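Local structure of prolyl-tRNA synthetase (Giardia lamblia ATCC 50803, 3IAL) at the interface of chains A and B. The protein makes prolyl-adenylate from proline and ATP and transfers the prolyl group to tRNA(Pro), as a class II aminoacyl-tRNA synthetase. Coordinates in Å, arbitrary orientation; residue numbers count along the deposited sequence, not the author numbering. Chains: chain A/B, Prolyl-tRNA synthetase.

The interface of chains A and B. Residues chain A 52, 55, 59, 63; chain B 66, 76-78.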
# COMPACT_ATOMS: atom_id res chain seq x y z
N PRO A 52 13.77 -4.70 2.33
CA PRO A 52 13.56 -3.27 2.04
C PRO A 52 13.90 -2.81 0.61
O PRO A 52 13.13 -2.08 -0.01
CB PRO A 52 14.47 -2.57 3.05
CG PRO A 52 14.53 -3.51 4.21
CD PRO A 52 14.47 -4.90 3.61
N PHE A 55 11.36 -4.38 -1.78
CA PHE A 55 10.00 -3.90 -1.56
C PHE A 55 9.79 -2.49 -2.04
O PHE A 55 8.69 -2.14 -2.47
CB PHE A 55 9.56 -3.98 -0.09
CG PHE A 55 8.12 -3.64 0.10
CD1 PHE A 55 7.13 -4.55 -0.24
CD2 PHE A 55 7.74 -2.39 0.55
CE1 PHE A 55 5.79 -4.23 -0.09
CE2 PHE A 55 6.39 -2.07 0.70
CZ PHE A 55 5.43 -2.99 0.38
N ASN A 59 6.67 -1.77 -4.47
CA ASN A 59 5.77 -0.75 -3.98
C ASN A 59 5.66 0.44 -4.94
O ASN A 59 4.57 0.96 -5.16
CB ASN A 59 6.22 -0.30 -2.58
CG ASN A 59 5.14 0.43 -1.84
OD1 ASN A 59 5.31 1.59 -1.48
ND2 ASN A 59 4.01 -0.24 -1.62
N ARG A 63 2.08 1.44 -6.56
CA ARG A 63 1.65 2.82 -6.35
C ARG A 63 1.40 3.55 -7.67
O ARG A 63 0.39 4.24 -7.81
CB ARG A 63 2.67 3.60 -5.53
CG ARG A 63 2.87 3.08 -4.12
CD ARG A 63 1.79 3.51 -3.16
NE ARG A 63 1.94 2.86 -1.86
CZ ARG A 63 2.84 3.21 -0.94
NH1 ARG A 63 3.70 4.20 -1.16
NH2 ARG A 63 2.89 2.54 0.22
N GLU B 66 3.77 5.26 6.90
CA GLU B 66 4.88 4.74 6.13
C GLU B 66 5.89 5.85 5.85
O GLU B 66 7.10 5.68 6.10
CB GLU B 66 4.37 4.13 4.82
CG GLU B 66 3.61 2.81 5.02
CD GLU B 66 2.71 2.43 3.85
OE1 GLU B 66 2.67 3.17 2.85
OE2 GLU B 66 2.02 1.40 3.94
N GLN B 76 10.31 0.04 4.89
CA GLN B 76 9.13 -0.75 4.64
C GLN B 76 9.52 -2.08 4.00
O GLN B 76 10.43 -2.13 3.17
CB GLN B 76 8.13 -0.02 3.74
CG GLN B 76 6.73 -0.67 3.82
CD GLN B 76 5.62 0.17 3.22
OE1 GLN B 76 5.85 1.29 2.79
NE2 GLN B 76 4.42 -0.38 3.17
N ILE B 77 8.85 -3.14 4.42
CA ILE B 77 9.05 -4.46 3.89
C ILE B 77 7.70 -5.16 3.79
O ILE B 77 6.67 -4.58 4.17
CB ILE B 77 9.98 -5.30 4.80
CG1 ILE B 77 9.34 -5.55 6.17
CG2 ILE B 77 11.33 -4.61 4.96
CD1 ILE B 77 10.17 -6.48 7.04
N LEU B 78 7.70 -6.39 3.30
CA LEU B 78 6.50 -7.24 3.39
C LEU B 78 6.86 -8.71 3.59
O LEU B 78 7.63 -9.29 2.82
CB LEU B 78 5.61 -7.09 2.15
CG LEU B 78 4.27 -7.85 2.19
CD1 LEU B 78 3.42 -7.36 3.36
CD2 LEU B 78 3.50 -7.69 0.89
O HOH W 1 11.49 -0.52 1.44
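The ring of A:Phe55 is the apolar centre of this patch of the two-fold A-B interface and lies over the extended segment B:Gln76 to B:Leu78. With CG anti to the backbone N (chi1 -174°), the side chain leaves helix 52-71 toward chain B. One face of the ring receives the carbonyl carbon of B:Ile77, 4.0 Å above the plane and offset toward the rim. On one flank CE2 meets the aliphatic CG of B:Gln76 at 3.4 Å; on the other CE1 meets CB of B:Leu78 at 3.6 Å. The ring thus spans three consecutive residues, packing on main chain in the middle, on the outer side chain of B:Gln76 at one flank and on the root of B:Leu78 at the other. The extended side chain of B:Gln76 runs past the CE2 flank, its amide plane turned 45° from the ring, so the two do not stack flat.

Toward the start of the helix, A:Pro52 lies alongside B:Ile77, both side chains pointing the same way. The gamma-methyl CG2 of B:Ile77 presses on the pyrrolidine edge, 3.4 Å from CD, a snug fit. Beside this pair a water bridges the two main chains, 2.7 Å from the carbonyl O of A:Pro52 and 2.6 Å from the carbonyl O of B:Gln76.

At the opposite, polar rim, A:Arg63 and B:Glu66 meet tip to tip in a salt bridge, with NH2 2.7 Å from the carboxylate OE1. Their planes are nearly parallel, yet the N-H is not aimed at OE1, so the pairing probably rests mainly on charge. ND2 of A:Asn59 sits over one guanidinium face, offset toward its rim. The amide NE2 of B:Gln76 makes a weak hydrogen bond to OE2 of B:Glu66, linking rim to centre.

Chain A contributes successive turns of helix 52-71; chain B offers the same helix through B:Glu66, plus strand 75-76 and the residues following it. This long helix and following strand correspond to motif 1, which builds the dimer interface of class II synthetases.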